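Local structure of cytochrome c-552/4 domain-containing protein (Ignicoccus hospitalis KIN4/I, 4QO5) at the interface of chains A and B. The protein is a membrane-associated octaheme cytochrome c that binds eight covalently attached c-type haems and probably carries electrons between them. Residues are numbered along the deposited sequence; one frame, centred on the assembly and turned at random. Chains: chain A/B, Hypothetical multiheme protein.

Contact 1: the interface of chains A and B. Residues chain A 499, 503, 506-507; chain B 464, 467-468, 471.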
loop_
_atom_site.group_PDB
_atom_site.type_symbol
_atom_site.label_atom_id
_atom_site.label_comp_id
_atom_site.label_asym_id
_atom_site.label_seq_id
_atom_site.Cartn_x
_atom_site.Cartn_y
_atom_site.Cartn_z
ATOM N N TYR A 499 -9.758 -15.181 -5.578
ATOM C CA TYR A 499 -10.388 -14.654 -6.771
ATOM C C TYR A 499 -9.379 -14.631 -7.918
ATOM O O TYR A 499 -9.690 -15.028 -9.045
ATOM C CB TYR A 499 -10.987 -13.254 -6.532
ATOM C CG TYR A 499 -11.415 -12.627 -7.834
ATOM C CD1 TYR A 499 -12.675 -12.877 -8.374
ATOM C CD2 TYR A 499 -10.537 -11.821 -8.547
ATOM C CE1 TYR A 499 -13.039 -12.330 -9.590
ATOM C CE2 TYR A 499 -10.888 -11.283 -9.750
ATOM C CZ TYR A 499 -12.134 -11.529 -10.269
ATOM O OH TYR A 499 -12.452 -10.965 -11.480
ATOM N N LYS A 503 -9.448 -16.852 -11.290
ATOM C CA LYS A 503 -9.397 -16.084 -12.534
ATOM C C LYS A 503 -8.242 -16.561 -13.428
ATOM O O LYS A 503 -8.397 -16.730 -14.645
ATOM C CB LYS A 503 -9.241 -14.592 -12.234
ATOM C CG LYS A 503 -9.186 -13.715 -13.469
ATOM C CD LYS A 503 -9.027 -12.256 -13.078
ATOM C CE LYS A 503 -8.595 -11.416 -14.262
ATOM N NZ LYS A 503 -8.330 -10.003 -13.863
ATOM N N GLU A 506 -9.023 -19.793 -15.201
ATOM C CA GLU A 506 -9.911 -19.533 -16.322
ATOM C C GLU A 506 -9.225 -18.742 -17.429
ATOM O O GLU A 506 -9.516 -18.932 -18.601
ATOM C CB GLU A 506 -11.171 -18.818 -15.847
ATOM C CG GLU A 506 -12.012 -19.676 -14.927
ATOM C CD GLU A 506 -12.434 -20.985 -15.575
ATOM O OE1 GLU A 506 -12.657 -21.000 -16.809
ATOM O OE2 GLU A 506 -12.547 -22.000 -14.851
ATOM N N HIS A 507 -8.306 -17.866 -17.057
ATOM C CA HIS A 507 -7.549 -17.120 -18.062
ATOM C C HIS A 507 -6.741 -18.087 -18.928
ATOM O O HIS A 507 -6.794 -18.021 -20.163
ATOM C CB HIS A 507 -6.729 -16.009 -17.401
ATOM C CG HIS A 507 -6.016 -15.107 -18.363
ATOM N ND1 HIS A 507 -6.556 -14.757 -19.585
ATOM C CD2 HIS A 507 -4.958 -14.286 -18.180
ATOM C CE1 HIS A 507 -5.762 -13.882 -20.176
ATOM N NE2 HIS A 507 -4.797 -13.564 -19.343
ATOM N N TYR B 464 -13.431 -16.509 -17.815
ATOM C CA TYR B 464 -12.549 -15.343 -17.830
ATOM C C TYR B 464 -13.224 -14.045 -18.278
ATOM O O TYR B 464 -13.126 -13.036 -17.589
ATOM C CB TYR B 464 -11.291 -15.622 -18.664
ATOM C CG TYR B 464 -10.288 -14.493 -18.627
ATOM C CD1 TYR B 464 -9.638 -14.158 -17.444
ATOM C CD2 TYR B 464 -10.003 -13.748 -19.764
ATOM C CE1 TYR B 464 -8.729 -13.119 -17.398
ATOM C CE2 TYR B 464 -9.093 -12.706 -19.725
ATOM C CZ TYR B 464 -8.458 -12.399 -18.535
ATOM O OH TYR B 464 -7.540 -11.377 -18.477
ATOM N N LYS B 467 -15.429 -12.750 -15.636
ATOM C CA LYS B 467 -14.715 -12.116 -14.533
ATOM C C LYS B 467 -14.247 -10.705 -14.907
ATOM O O LYS B 467 -14.148 -9.827 -14.047
ATOM C CB LYS B 467 -13.550 -13.001 -14.070
ATOM C CG LYS B 467 -14.030 -14.297 -13.358
ATOM C CD LYS B 467 -12.867 -15.264 -13.188
ATOM C CE LYS B 467 -13.333 -16.698 -12.968
ATOM N NZ LYS B 467 -14.139 -16.829 -11.729
ATOM N N LEU B 468 -13.957 -10.490 -16.184
ATOM C CA LEU B 468 -13.631 -9.145 -16.657
ATOM C C LEU B 468 -14.840 -8.236 -16.471
ATOM O O LEU B 468 -14.711 -7.096 -16.038
ATOM C CB LEU B 468 -13.203 -9.174 -18.124
ATOM C CG LEU B 468 -11.874 -9.883 -18.406
ATOM C CD1 LEU B 468 -11.546 -9.798 -19.893
ATOM C CD2 LEU B 468 -10.758 -9.262 -17.579
ATOM N N GLU B 471 -15.178 -7.311 -12.759
ATOM C CA GLU B 471 -14.226 -6.291 -12.336
ATOM C C GLU B 471 -14.649 -4.884 -12.753
ATOM O O GLU B 471 -14.366 -3.919 -12.051
ATOM C CB GLU B 471 -12.821 -6.609 -12.853
ATOM C CG GLU B 471 -12.336 -7.935 -12.315
ATOM C CD GLU B 471 -10.947 -8.310 -12.775
ATOM O OE1 GLU B 471 -10.269 -7.477 -13.415
ATOM O OE2 GLU B 471 -10.536 -9.455 -12.487
HETATM O O HOH W 1 -12.559 -15.724 -9.917
HETATM O O HOH W 2 -12.654 -19.244 -18.980
#

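Contact 2: the interface of chains A and B. Residues chain A 426, 484, 488-489, 492-493, 498; chain B 165-167, 169.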
loop_
_atom_site.group_PDB
_atom_site.type_symbol
_atom_site.label_atom_id
_atom_site.label_comp_id
_atom_site.label_asym_id
_atom_site.label_seq_id
_atom_site.Cartn_x
_atom_site.Cartn_y
_atom_site.Cartn_z
ATOM N N GLN A 426 -5.695 -24.778 3.588
ATOM C CA GLN A 426 -5.335 -23.867 2.498
ATOM C C GLN A 426 -4.098 -24.307 1.732
ATOM O O GLN A 426 -4.004 -24.092 0.519
ATOM C CB GLN A 426 -5.205 -22.430 3.008
ATOM C CG GLN A 426 -6.540 -21.919 3.501
ATOM C CD GLN A 426 -7.639 -22.154 2.481
ATOM O OE1 GLN A 426 -7.717 -21.456 1.463
ATOM N NE2 GLN A 426 -8.486 -23.152 2.737
ATOM N N THR A 484 -3.580 -16.667 5.205
ATOM C CA THR A 484 -4.188 -17.612 6.163
ATOM C C THR A 484 -3.280 -17.731 7.381
ATOM O O THR A 484 -3.733 -17.628 8.507
ATOM C CB THR A 484 -4.408 -18.974 5.516
ATOM O OG1 THR A 484 -5.200 -18.802 4.334
ATOM C CG2 THR A 484 -5.122 -19.944 6.482
ATOM N N GLY A 488 -4.611 -12.372 7.204
ATOM C CA GLY A 488 -4.968 -11.395 6.200
ATOM C C GLY A 488 -6.438 -11.552 5.858
ATOM O O GLY A 488 -7.131 -12.423 6.389
ATOM N N GLN A 489 -6.915 -10.689 4.977
ATOM C CA GLN A 489 -8.275 -10.755 4.485
ATOM C C GLN A 489 -8.269 -10.569 2.968
ATOM O O GLN A 489 -8.549 -11.503 2.219
ATOM C CB GLN A 489 -9.147 -9.695 5.171
ATOM C CG GLN A 489 -9.427 -9.978 6.657
ATOM C CD GLN A 489 -8.381 -9.379 7.589
ATOM O OE1 GLN A 489 -7.577 -8.530 7.191
ATOM N NE2 GLN A 489 -8.388 -9.820 8.839
ATOM N N THR A 492 -6.027 -12.786 0.711
ATOM C CA THR A 492 -6.523 -14.129 0.438
ATOM C C THR A 492 -7.684 -14.107 -0.554
ATOM O O THR A 492 -8.200 -15.160 -0.931
ATOM C CB THR A 492 -7.039 -14.827 1.720
ATOM O OG1 THR A 492 -8.130 -14.072 2.260
ATOM C CG2 THR A 492 -5.943 -14.922 2.759
ATOM N N THR A 493 -8.104 -12.912 -0.972
ATOM C CA THR A 493 -9.314 -12.785 -1.770
ATOM C C THR A 493 -9.098 -12.045 -3.112
ATOM O O THR A 493 -8.596 -12.632 -4.066
ATOM C CB THR A 493 -10.435 -12.120 -0.935
ATOM O OG1 THR A 493 -10.509 -12.763 0.352
ATOM C CG2 THR A 493 -11.778 -12.238 -1.633
ATOM N N TRP A 498 -7.820 -15.907 -3.610
ATOM C CA TRP A 498 -8.658 -16.907 -4.272
ATOM C C TRP A 498 -9.285 -16.424 -5.568
ATOM O O TRP A 498 -9.351 -17.170 -6.546
ATOM C CB TRP A 498 -9.747 -17.466 -3.331
ATOM C CG TRP A 498 -9.217 -18.595 -2.503
ATOM C CD1 TRP A 498 -9.002 -18.600 -1.153
ATOM C CD2 TRP A 498 -8.784 -19.869 -2.983
ATOM N NE1 TRP A 498 -8.482 -19.811 -0.762
ATOM C CE2 TRP A 498 -8.328 -20.602 -1.872
ATOM C CE3 TRP A 498 -8.730 -20.461 -4.251
ATOM C CZ2 TRP A 498 -7.818 -21.900 -1.985
ATOM C CZ3 TRP A 498 -8.229 -21.758 -4.359
ATOM C CH2 TRP A 498 -7.784 -22.458 -3.235
ATOM N N THR B 165 -11.348 -18.319 4.981
ATOM C CA THR B 165 -10.136 -17.520 5.010
ATOM C C THR B 165 -10.254 -16.308 4.090
ATOM O O THR B 165 -9.403 -15.414 4.144
ATOM C CB THR B 165 -8.902 -18.350 4.631
ATOM O OG1 THR B 165 -7.728 -17.686 5.104
ATOM C CG2 THR B 165 -8.809 -18.543 3.118
ATOM N N SER B 166 -11.300 -16.286 3.258
ATOM C CA SER B 166 -11.506 -15.169 2.320
ATOM C C SER B 166 -12.745 -14.324 2.637
ATOM O O SER B 166 -12.715 -13.534 3.581
ATOM C CB SER B 166 -11.493 -15.642 0.855
ATOM O OG SER B 166 -12.441 -16.646 0.588
ATOM N N CYS B 167 -13.826 -14.510 1.891
ATOM C CA CYS B 167 -15.018 -13.650 2.066
ATOM C C CYS B 167 -15.477 -13.586 3.513
ATOM O O CYS B 167 -15.811 -12.515 4.006
ATOM C CB CYS B 167 -16.213 -14.112 1.252
ATOM S SG CYS B 167 -15.912 -14.888 -0.313
ATOM N N ALA B 169 -13.968 -13.900 6.315
ATOM C CA ALA B 169 -13.107 -13.181 7.253
ATOM C C ALA B 169 -13.607 -11.745 7.484
ATOM O O ALA B 169 -13.479 -11.188 8.578
ATOM C CB ALA B 169 -11.657 -13.159 6.754
HETATM O O HOH W 3 -7.494 -15.378 6.863
#

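Contact 1: the interface of chains A and B
The imidazole of A:His507 lies over the phenol of B:Tyr464 where helix 498-520 of one octaheme cytochrome c packs against helix 464-485 of its neighbour. The rings stack with centroids 3.9 Å apart and planes 15° from parallel, ND1 of the histidine sitting over the centre of the tyrosine ring. Both first torsions place CG anti to the backbone N (chi1 -175° in each), a shared torsion that, with the packing of the two helices, lets the side chains lie side by side, pointing the same way. An aromatic pair suits this position because two flat groups offer broad faces to each other; B:Leu468, from the tyrosine's own helix, backs the opposite face near its rim. The aliphatic part of A:Lys503 crosses the tyrosine obliquely, its CE 3.6 Å from CE1 of B:Tyr464. B:Lys467 runs the other way past A:Lys503, with CD of B:Lys467 packed 3.6 Å from CA of A:Lys503. Lysine serves well here, since its methylenes fill the apolar layer while its amine reaches the rim.

At that rim, OE2 of the B:Glu471 carboxylate is gripped twice. The hydroxyl OH of A:Tyr499 donates to its anti lone pair at 2.6 Å, the oxygen lying at the phenol edge in the ring plane and the carboxylate turned 57° from that ring. The extended chain of A:Lys503 meets the glutamate tip to tip, and its amine NZ forms a salt bridge with OE2 at 2.7 Å through the syn lone pair; together these donors would be expected to stabilise a negative carboxylate. B:Lys467 instead bends at its last torsion, and its NZ binds a water at 2.6 Å that passes the link to the backbone O of A:Tyr499. At the other end, a second water stands 2.8 Å from carboxylate OE1 of A:Glu506. That water also meets the backbone O of A:Glu506 and, 3.1 Å away, the amide N of B:Tyr464, the first residue of its helix.

Contact 2: the interface of chains A and B
The hydroxyl OG1 of A:Thr492 bonds at 2.6 Å to the backbone O of B:Thr165, just ahead of the haem-binding CXXCH motif that begins at B:Cys167 and ends at B:His171, an axial haem ligand. The same OG1 lies 2.6 Å from the backbone O of A:Gln489; since a hydroxyl has one hydrogen, it is probably shared between the two carbonyls or alternates between them. With chi1 at 61°, OG1 stands between the backbone N and the carbonyl carbon, the crowded position, from which it can face both.

The hydroxyl of A:Thr493 also donates to O of A:Gln489, from the opposite face of the carbonyl plane to A:Thr492, a pairing within chain A that probably steadies the short 3-10 turn 490-492 against its neighbour. Small residues meet beside it: A:Thr493 CB and B:Ser166 CB are 4.1 Å apart, and the methyl of B:Ala169 rests on CG of A:Gln489.

B:Thr165 suits its place by having two unlike branches. OG1, anti to its backbone N (chi1 -160°), pairs at 2.9 Å with OG1 of A:Thr484, the two side chains crossing near a right angle. It also holds a water, 2.9 Å away, that reaches the backbone O of A:Gly488. The methyl CG2 points instead at the amide tip of A:Gln426, 3.8 Å from its CD. Indole NE1 of A:Trp498 fixes that amide, donating to OE1 nearly along the C=O axis and within the ring plane.

Contact 1 and contact 2 lie about 17 Å apart between C-alpha centres, on one interface. Helix 498-520 of chain A links them: its first residue, A:Trp498, belongs to contact 2 and the next, A:Tyr499, to contact 1. Helix 464-485 appears in both but from different chains, its B copy in contact 1 and its A copy in contact 2. The interface is not an exact two-fold: each chain contributes different residues. The deposited assembly holds three copies. Contact 1 joins helix to helix, whereas contact 2 brings a partner's haem-binding segment alongside, which may help position the haems of neighbouring subunits if this trimer is biological.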